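Local structure of inner membrane protein (Salmonella typhimurium LT2, 2QJV) at residues I82-E94 / G112-V126. The protein probably acts as a cupin-fold sugar isomerase of the KduI/IolB family, possibly on glucuronate, and binds nickel in the crystal. The protein carries 2 engineered substitutions. Sequence-based numbering, arbitrary orientation.
Sequences IPAYSVYLPHHTE and GFGELPVRLISPQEV. With NI (nickel (II) ion), chain C.
Tyr88 and Arg119 pair across the last two strands of a six-stranded antiparallel sheet in this cupin-type protein, where strand 119-121 closes one edge beside 86-89. Tyr88 N donates to Arg119 O at 2.9 Å, and Ser86 and Ile121 form the neighbouring hydrogen-bonded pair. With CG anti to the backbone N (chi1 171°), the Tyr88 ring runs along the 112-126 segment. Pro117 O lies in the ring plane at its edge, 3.5 Å from Tyr88 CD2. Leu116 crosses the ring at about a right angle, its CB 3.8 Å from Tyr88 CE2. The Arg119 guanidinium is inclined 31° to the ring, one face toward Tyr88 CB, while its NH1 bonds Leu149 O. The Tyr88 hydroxyl is held by Glu50 and by a water that donates to it and accepts from Leu116 N. Beyond the strands, Pro123 CD sits over the centre of one face of Tyr85, a CH-pi contact 3.4 Å from the ring centroid, and Pro123 CB packs on Pro83. At the other end, His91 lies against the 112-114 backbone, with Gly112 O over one face and Gly114 O in plane at the edge, 3.1 Å from His91 CE1. This backbone flanks the imidazole whose NE2 binds nickel at 2.4 Å, alongside His92 NE2 and two waters.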
ATOM      1  N   ILE A  82     -38.089  -1.708 -15.121  1.00 37.48           N
ATOM      2  CA  ILE A  82     -39.076  -0.684 -15.440  1.00 37.79           C
ATOM      3  C   ILE A  82     -38.581   0.591 -14.757  1.00 36.68           C
ATOM      4  O   ILE A  82     -37.891   0.518 -13.710  1.00 36.33           O
ATOM      5  CB  ILE A  82     -40.562  -1.103 -15.085  1.00 35.11           C
ATOM      6  CG1 ILE A  82     -40.767  -1.213 -13.547  1.00 38.09           C
ATOM      7  CG2 ILE A  82     -40.991  -2.375 -15.879  1.00 36.77           C
ATOM      8  CD1 ILE A  82     -42.222  -1.537 -13.148  1.00 35.65           C
ATOM      9  N   PRO A  83     -38.844   1.777 -15.370  1.00 37.19           N
ATOM     10  CA  PRO A  83     -38.269   2.977 -14.768  1.00 39.16           C
ATOM     11  C   PRO A  83     -38.712   3.289 -13.320  1.00 38.26           C
ATOM     12  O   PRO A  83     -39.841   2.998 -12.931  1.00 41.11           O
ATOM     13  CB  PRO A  83     -38.703   4.097 -15.736  1.00 39.35           C
ATOM     14  CG  PRO A  83     -38.960   3.412 -17.029  1.00 40.66           C
ATOM     15  CD  PRO A  83     -39.532   2.086 -16.646  1.00 37.27           C
ATOM     16  N   ALA A  84     -37.777   3.837 -12.555  1.00 40.26           N
ATOM     17  CA  ALA A  84     -38.044   4.307 -11.203  1.00 40.11           C
ATOM     18  C   ALA A  84     -38.931   5.563 -11.239  1.00 41.38           C
ATOM     19  O   ALA A  84     -39.019   6.271 -12.266  1.00 42.73           O
ATOM     20  CB  ALA A  84     -36.750   4.635 -10.497  1.00 38.84           C
ATOM     21  N   TYR A  85     -39.639   5.765 -10.129  1.00 39.55           N
ATOM     22  CA  TYR A  85     -40.211   7.046  -9.794  1.00 39.31           C
ATOM     23  C   TYR A  85     -39.126   7.821  -9.022  1.00 39.25           C
ATOM     24  O   TYR A  85     -38.397   7.248  -8.198  1.00 38.80           O
ATOM     25  CB  TYR A  85     -41.455   6.944  -8.906  1.00 37.96           C
ATOM     26  CG  TYR A  85     -42.699   6.526  -9.628  1.00 37.36           C
ATOM     27  CD1 TYR A  85     -42.870   5.211 -10.069  1.00 35.59           C
ATOM     28  CD2 TYR A  85     -43.737   7.430  -9.832  1.00 39.64           C
ATOM     29  CE1 TYR A  85     -44.051   4.823 -10.723  1.00 40.66           C
ATOM     30  CE2 TYR A  85     -44.910   7.055 -10.453  1.00 40.23           C
ATOM     31  CZ  TYR A  85     -45.063   5.750 -10.902  1.00 44.30           C
ATOM     32  OH  TYR A  85     -46.224   5.417 -11.560  1.00 44.50           O
ATOM     33  N   SER A  86     -39.061   9.126  -9.275  1.00 39.33           N
ATOM     34  CA  SER A  86     -38.144  10.023  -8.607  1.00 39.57           C
ATOM     35  C   SER A  86     -38.838  11.357  -8.337  1.00 39.19           C
ATOM     36  O   SER A  86     -39.840  11.702  -8.972  1.00 38.97           O
ATOM     37  CB  SER A  86     -36.875  10.278  -9.455  1.00 38.13           C
ATOM     38  OG  SER A  86     -36.314   9.043  -9.862  1.00 42.28           O
ATOM     39  N   VAL A  87     -38.305  12.102  -7.372  1.00 39.62           N
ATOM     40  CA  VAL A  87     -38.780  13.457  -7.073  1.00 39.98           C
ATOM     41  C   VAL A  87     -37.588  14.413  -7.059  1.00 39.53           C
ATOM     42  O   VAL A  87     -36.595  14.167  -6.345  1.00 38.96           O
ATOM     43  CB  VAL A  87     -39.534  13.569  -5.739  1.00 37.43           C
ATOM     44  CG1 VAL A  87     -39.895  15.072  -5.472  1.00 34.40           C
ATOM     45  CG2 VAL A  87     -40.744  12.642  -5.759  1.00 37.90           C
ATOM     46  N   TYR A  88     -37.676  15.450  -7.900  1.00 39.59           N
ATOM     47  CA  TYR A  88     -36.691  16.519  -7.926  1.00 38.11           C
ATOM     48  C   TYR A  88     -37.030  17.562  -6.845  1.00 37.54           C
ATOM     49  O   TYR A  88     -38.164  18.045  -6.780  1.00 35.63           O
ATOM     50  CB  TYR A  88     -36.577  17.192  -9.324  1.00 37.92           C
ATOM     51  CG  TYR A  88     -35.703  18.426  -9.241  1.00 38.37           C
ATOM     52  CD1 TYR A  88     -34.307  18.325  -9.250  1.00 40.99           C
ATOM     53  CD2 TYR A  88     -36.260  19.700  -9.046  1.00 35.68           C
ATOM     54  CE1 TYR A  88     -33.520  19.457  -9.116  1.00 37.12           C
ATOM     55  CE2 TYR A  88     -35.467  20.832  -8.909  1.00 37.53           C
ATOM     56  CZ  TYR A  88     -34.107  20.698  -8.940  1.00 41.70           C
ATOM     57  OH  TYR A  88     -33.325  21.817  -8.790  1.00 38.54           O
ATOM     58  N   LEU A  89     -36.037  17.909  -6.014  1.00 37.29           N
ATOM     59  CA  LEU A  89     -36.178  18.926  -4.989  1.00 37.89           C
ATOM     60  C   LEU A  89     -35.143  20.021  -5.217  1.00 36.63           C
ATOM     61  O   LEU A  89     -33.960  19.729  -5.238  1.00 38.62           O
ATOM     62  CB  LEU A  89     -35.976  18.370  -3.566  1.00 39.82           C
ATOM     63  CG  LEU A  89     -36.788  17.211  -3.047  1.00 39.21           C
ATOM     64  CD1 LEU A  89     -36.289  16.823  -1.635  1.00 38.08           C
ATOM     65  CD2 LEU A  89     -38.293  17.596  -3.103  1.00 35.41           C
ATOM     66  N   PRO A  90     -35.592  21.276  -5.373  1.00 38.23           N
ATOM     67  CA  PRO A  90     -34.631  22.381  -5.481  1.00 36.45           C
ATOM     68  C   PRO A  90     -34.014  22.615  -4.110  1.00 36.26           C
ATOM     69  O   PRO A  90     -34.417  21.986  -3.108  1.00 37.38           O
ATOM     70  CB  PRO A  90     -35.495  23.558  -5.907  1.00 37.29           C
ATOM     71  CG  PRO A  90     -36.826  23.258  -5.310  1.00 39.69           C
ATOM     72  CD  PRO A  90     -36.976  21.765  -5.398  1.00 35.03           C
ATOM     73  N   HIS A  91     -33.009  23.468  -4.050  1.00 38.40           N
ATOM     74  CA  HIS A  91     -32.393  23.775  -2.763  1.00 37.36           C
ATOM     75  C   HIS A  91     -33.357  24.624  -1.904  1.00 36.76           C
ATOM     76  O   HIS A  91     -34.387  25.093  -2.389  1.00 35.25           O
ATOM     77  CB  HIS A  91     -31.038  24.416  -2.976  1.00 37.24           C
ATOM     78  CG  HIS A  91     -31.128  25.840  -3.338  1.00 39.92           C
ATOM     79  ND1 HIS A  91     -31.609  26.273  -4.555  1.00 40.88           N
ATOM     80  CD2 HIS A  91     -30.898  26.943  -2.604  1.00 46.74           C
ATOM     81  CE1 HIS A  91     -31.624  27.589  -4.565  1.00 48.28           C
ATOM     82  NE2 HIS A  91     -31.197  28.013  -3.396  1.00 45.12           N
ATOM     83  N   HIS A  92     -33.043  24.759  -0.618  1.00 38.59           N
ATOM     84  CA  HIS A  92     -33.889  25.446   0.377  1.00 38.68           C
ATOM     85  C   HIS A  92     -35.264  24.758   0.474  1.00 37.62           C
ATOM     86  O   HIS A  92     -36.266  25.430   0.657  1.00 39.42           O
ATOM     87  CB  HIS A  92     -34.234  26.936   0.112  1.00 40.83           C
ATOM     88  CG  HIS A  92     -33.091  27.857  -0.165  1.00 48.24           C
ATOM     89  ND1 HIS A  92     -31.964  27.951   0.629  1.00 44.30           N
ATOM     90  CD2 HIS A  92     -33.006  28.864  -1.080  1.00 50.18           C
ATOM     91  CE1 HIS A  92     -31.192  28.912   0.143  1.00 51.10           C
ATOM     92  NE2 HIS A  92     -31.794  29.473  -0.907  1.00 28.73           N
ATOM     93  N   THR A  93     -35.314  23.444   0.325  1.00 38.18           N
ATOM     94  CA  THR A  93     -36.589  22.706   0.327  1.00 38.79           C
ATOM     95  C   THR A  93     -36.542  21.518   1.289  1.00 36.67           C
ATOM     96  O   THR A  93     -36.036  20.452   0.946  1.00 38.67           O
ATOM     97  CB  THR A  93     -36.991  22.222  -1.097  1.00 38.33           C
ATOM     98  OG1 THR A  93     -36.930  23.323  -2.011  1.00 39.57           O
ATOM     99  CG2 THR A  93     -38.445  21.608  -1.090  1.00 37.44           C
ATOM    100  N   GLU A  94     -37.080  21.721   2.497  1.00 38.15           N
ATOM    101  CA  GLU A  94     -37.218  20.634   3.461  1.00 40.72           C
ATOM    102  C   GLU A  94     -38.207  19.599   2.881  1.00 41.12           C
ATOM    103  O   GLU A  94     -39.205  19.979   2.204  1.00 40.06           O
ATOM    104  CB  GLU A  94     -37.713  21.170   4.810  1.00 42.13           C
ATOM    105  CG  GLU A  94     -37.722  20.132   5.951  1.00 47.88           C
ATOM    106  CD  GLU A  94     -38.217  20.717   7.276  1.00 49.24           C
ATOM    107  OE1 GLU A  94     -39.347  21.237   7.315  1.00 59.73           O
ATOM    108  OE2 GLU A  94     -37.479  20.630   8.276  1.00 64.06           O
ATOM    109  N   GLY A 112     -27.027  23.503  -5.266  1.00 37.99           N
ATOM    110  CA  GLY A 112     -28.217  24.133  -5.759  1.00 39.66           C
ATOM    111  C   GLY A 112     -28.174  25.638  -5.622  1.00 39.11           C
ATOM    112  O   GLY A 112     -27.738  26.172  -4.616  1.00 40.19           O
ATOM    113  N   PHE A 113     -28.656  26.308  -6.652  1.00 40.25           N
ATOM    114  CA  PHE A 113     -28.681  27.767  -6.721  1.00 42.48           C
ATOM    115  C   PHE A 113     -29.882  28.344  -7.464  1.00 41.87           C
ATOM    116  O   PHE A 113     -30.142  29.526  -7.333  1.00 41.69           O
ATOM    117  CB  PHE A 113     -27.388  28.281  -7.388  1.00 44.93           C
ATOM    118  CG  PHE A 113     -27.014  27.547  -8.659  1.00 44.66           C
ATOM    119  CD1 PHE A 113     -27.582  27.906  -9.877  1.00 52.21           C
ATOM    120  CD2 PHE A 113     -26.091  26.513  -8.639  1.00 53.84           C
ATOM    121  CE1 PHE A 113     -27.255  27.232 -11.037  1.00 50.40           C
ATOM    122  CE2 PHE A 113     -25.741  25.838  -9.807  1.00 52.40           C
ATOM    123  CZ  PHE A 113     -26.323  26.216 -11.012  1.00 49.11           C
ATOM    124  N   GLY A 114     -30.652  27.520  -8.169  1.00 39.41           N
ATOM    125  CA  GLY A 114     -31.712  27.999  -9.018  1.00 39.46           C
ATOM    126  C   GLY A 114     -33.065  28.098  -8.360  1.00 41.09           C
ATOM    127  O   GLY A 114     -33.196  27.978  -7.152  1.00 43.02           O
ATOM    128  N   GLU A 115     -34.087  28.223  -9.183  1.00 41.30           N
ATOM    129  CA  GLU A 115     -35.449  28.388  -8.673  1.00 45.02           C
ATOM    130  C   GLU A 115     -36.476  27.480  -9.364  1.00 40.67           C
ATOM    131  O   GLU A 115     -37.651  27.828  -9.529  1.00 39.53           O
ATOM    132  CB  GLU A 115     -35.806  29.859  -8.776  1.00 45.18           C
ATOM    133  CG  GLU A 115     -35.660  30.456 -10.175  1.00 52.94           C
ATOM    134  CD  GLU A 115     -35.837  31.958 -10.156  1.00 56.37           C
ATOM    135  OE1 GLU A 115     -35.135  32.621  -9.350  1.00 70.90           O
ATOM    136  OE2 GLU A 115     -36.658  32.466 -10.957  1.00 69.58           O
ATOM    137  N   LEU A 116     -36.020  26.293  -9.736  1.00 38.48           N
ATOM    138  CA  LEU A 116     -36.911  25.278 -10.305  1.00 37.00           C
ATOM    139  C   LEU A 116     -37.899  24.801  -9.241  1.00 37.27           C
ATOM    140  O   LEU A 116     -37.580  24.834  -8.043  1.00 35.52           O
ATOM    141  CB  LEU A 116     -36.105  24.097 -10.837  1.00 33.79           C
ATOM    142  CG  LEU A 116     -35.195  24.401 -12.030  1.00 35.00           C
ATOM    143  CD1 LEU A 116     -34.261  23.210 -12.273  1.00 36.11           C
ATOM    144  CD2 LEU A 116     -36.020  24.777 -13.277  1.00 35.25           C
ATOM    145  N   PRO A 117     -39.116  24.415  -9.658  1.00 36.37           N
ATOM    146  CA  PRO A 117     -40.026  23.886  -8.661  1.00 38.07           C
ATOM    147  C   PRO A 117     -39.792  22.419  -8.341  1.00 38.40           C
ATOM    148  O   PRO A 117     -39.099  21.698  -9.090  1.00 37.61           O
ATOM    149  CB  PRO A 117     -41.402  24.039  -9.343  1.00 39.00           C
ATOM    150  CG  PRO A 117     -41.104  23.835 -10.778  1.00 38.12           C
ATOM    151  CD  PRO A 117     -39.756  24.500 -10.983  1.00 38.54           C
ATOM    152  N   VAL A 118     -40.326  21.999  -7.196  1.00 37.84           N
ATOM    153  CA  VAL A 118     -40.399  20.603  -6.867  1.00 35.18           C
ATOM    154  C   VAL A 118     -41.161  19.905  -8.023  1.00 37.09           C
ATOM    155  O   VAL A 118     -42.161  20.426  -8.507  1.00 36.16           O
ATOM    156  CB  VAL A 118     -41.174  20.393  -5.521  1.00 37.75           C
ATOM    157  CG1 VAL A 118     -41.579  18.904  -5.302  1.00 34.12           C
ATOM    158  CG2 VAL A 118     -40.398  20.961  -4.324  1.00 32.25           C
ATOM    159  N   ARG A 119     -40.696  18.755  -8.492  1.00 38.02           N
ATOM    160  CA  ARG A 119     -41.464  18.025  -9.507  1.00 40.14           C
ATOM    161  C   ARG A 119     -41.285  16.519  -9.424  1.00 39.82           C
ATOM    162  O   ARG A 119     -40.231  16.026  -9.048  1.00 39.76           O
ATOM    163  CB  ARG A 119     -41.124  18.495 -10.944  1.00 39.03           C
ATOM    164  CG  ARG A 119     -39.815  18.055 -11.521  1.00 37.32           C
ATOM    165  CD  ARG A 119     -39.653  18.490 -12.974  1.00 38.29           C
ATOM    166  NE  ARG A 119     -38.492  17.848 -13.618  1.00 41.57           N
ATOM    167  CZ  ARG A 119     -37.218  18.216 -13.505  1.00 43.89           C
ATOM    168  NH1 ARG A 119     -36.831  19.246 -12.745  1.00 43.24           N
ATOM    169  NH2 ARG A 119     -36.299  17.515 -14.161  1.00 37.83           N
ATOM    170  N   LEU A 120     -42.335  15.806  -9.806  1.00 37.86           N
ATOM    171  CA  LEU A 120     -42.285  14.392  -9.969  1.00 38.48           C
ATOM    172  C   LEU A 120     -41.618  14.050 -11.307  1.00 37.33           C
ATOM    173  O   LEU A 120     -41.871  14.693 -12.319  1.00 38.72           O
ATOM    174  CB  LEU A 120     -43.700  13.789  -9.999  1.00 35.06           C
ATOM    175  CG  LEU A 120     -43.841  12.257  -9.999  1.00 35.99           C
ATOM    176  CD1 LEU A 120     -43.277  11.603  -8.703  1.00 36.10           C
ATOM    177  CD2 LEU A 120     -45.302  11.854 -10.235  1.00 35.29           C
ATOM    178  N   ILE A 121     -40.735  13.060 -11.284  1.00 37.58           N
ATOM    179  CA  ILE A 121     -40.187  12.474 -12.514  1.00 38.14           C
ATOM    180  C   ILE A 121     -40.738  11.046 -12.515  1.00 38.06           C
ATOM    181  O   ILE A 121     -40.158  10.124 -11.942  1.00 36.63           O
ATOM    182  CB  ILE A 121     -38.646  12.477 -12.620  1.00 41.58           C
ATOM    183  CG1 ILE A 121     -38.050  13.878 -12.361  1.00 38.04           C
ATOM    184  CG2 ILE A 121     -38.232  11.892 -14.020  1.00 36.82           C
ATOM    185  CD1 ILE A 121     -36.535  13.881 -12.134  1.00 39.06           C
ATOM    186  N   SER A 122     -41.885  10.879 -13.153  1.00 38.85           N
ATOM    187  CA  SER A 122     -42.528   9.583 -13.234  1.00 39.03           C
ATOM    188  C   SER A 122     -41.908   8.753 -14.373  1.00 38.57           C
ATOM    189  O   SER A 122     -41.139   9.284 -15.172  1.00 36.46           O
ATOM    190  CB  SER A 122     -44.027   9.758 -13.449  1.00 37.82           C
ATOM    191  OG  SER A 122     -44.346  10.094 -14.774  1.00 40.91           O
ATOM    192  N   PRO A 123     -42.210   7.441 -14.430  1.00 39.81           N
ATOM    193  CA  PRO A 123     -41.702   6.611 -15.528  1.00 42.47           C
ATOM    194  C   PRO A 123     -41.913   7.207 -16.933  1.00 43.14           C
ATOM    195  O   PRO A 123     -41.056   7.047 -17.794  1.00 42.87           O
ATOM    196  CB  PRO A 123     -42.492   5.301 -15.355  1.00 43.22           C
ATOM    197  CG  PRO A 123     -42.652   5.205 -13.908  1.00 40.09           C
ATOM    198  CD  PRO A 123     -42.939   6.626 -13.450  1.00 40.50           C
ATOM    199  N   GLN A 124     -43.032   7.915 -17.122  1.00 43.15           N
ATOM    200  CA  GLN A 124     -43.381   8.582 -18.371  1.00 43.60           C
ATOM    201  C   GLN A 124     -42.419   9.743 -18.731  1.00 41.69           C
ATOM    202  O   GLN A 124     -42.352  10.130 -19.880  1.00 43.98           O
ATOM    203  CB  GLN A 124     -44.860   9.083 -18.326  1.00 44.71           C
ATOM    204  CG  GLN A 124     -45.908   7.957 -18.327  1.00 44.70           C
ATOM    205  CD  GLN A 124     -45.877   7.028 -17.099  1.00 53.13           C
ATOM    206  OE1 GLN A 124     -45.841   7.474 -15.924  1.00 42.98           O
ATOM    207  NE2 GLN A 124     -45.905   5.717 -17.372  1.00 47.73           N
ATOM    208  N   GLU A 125     -41.696  10.286 -17.761  1.00 41.68           N
ATOM    209  CA  GLU A 125     -40.701  11.341 -18.022  1.00 42.91           C
ATOM    210  C   GLU A 125     -39.263  10.811 -18.088  1.00 42.30           C
ATOM    211  O   GLU A 125     -38.350  11.599 -18.241  1.00 43.88           O
ATOM    212  CB  GLU A 125     -40.767  12.460 -16.969  1.00 43.27           C
ATOM    213  CG  GLU A 125     -41.958  13.428 -17.119  1.00 46.70           C
ATOM    214  CD  GLU A 125     -43.191  12.912 -16.474  1.00 51.37           C
ATOM    215  OE1 GLU A 125     -43.143  12.640 -15.254  1.00 45.00           O
ATOM    216  OE2 GLU A 125     -44.223  12.808 -17.182  1.00 56.74           O
ATOM    217  N   VAL A 126     -39.073   9.497 -17.955  1.00 41.55           N
ATOM    218  CA  VAL A 126     -37.745   8.862 -17.999  1.00 39.83           C
ATOM    219  C   VAL A 126     -37.472   8.392 -19.420  1.00 40.16           C
ATOM    220  O   VAL A 126     -38.264   7.636 -19.971  1.00 37.44           O
ATOM    221  CB  VAL A 126     -37.673   7.639 -17.045  1.00 39.28           C
ATOM    222  CG1 VAL A 126     -36.325   6.885 -17.190  1.00 35.44           C
ATOM    223  CG2 VAL A 126     -37.965   8.042 -15.599  1.00 37.78           C
TER
HETATM  224 NI    NI C 270     -30.911  30.188  -2.548  1.00 59.16          NI
HETATM  225  O   HOH W   1     -37.628   8.659 -12.199  1.00 25.54           O
HETATM  226  O   HOH W   2     -47.044   6.880 -13.722  1.00 33.79           O
HETATM  227  O   HOH W   3     -33.408  24.862  -8.993  1.00 31.48           O
HETATM  228  O   HOH W   4     -32.697  31.137  -3.928  1.00 44.93           O
HETATM  229  O   HOH W   5     -29.065  30.040  -1.646  1.00 42.85           O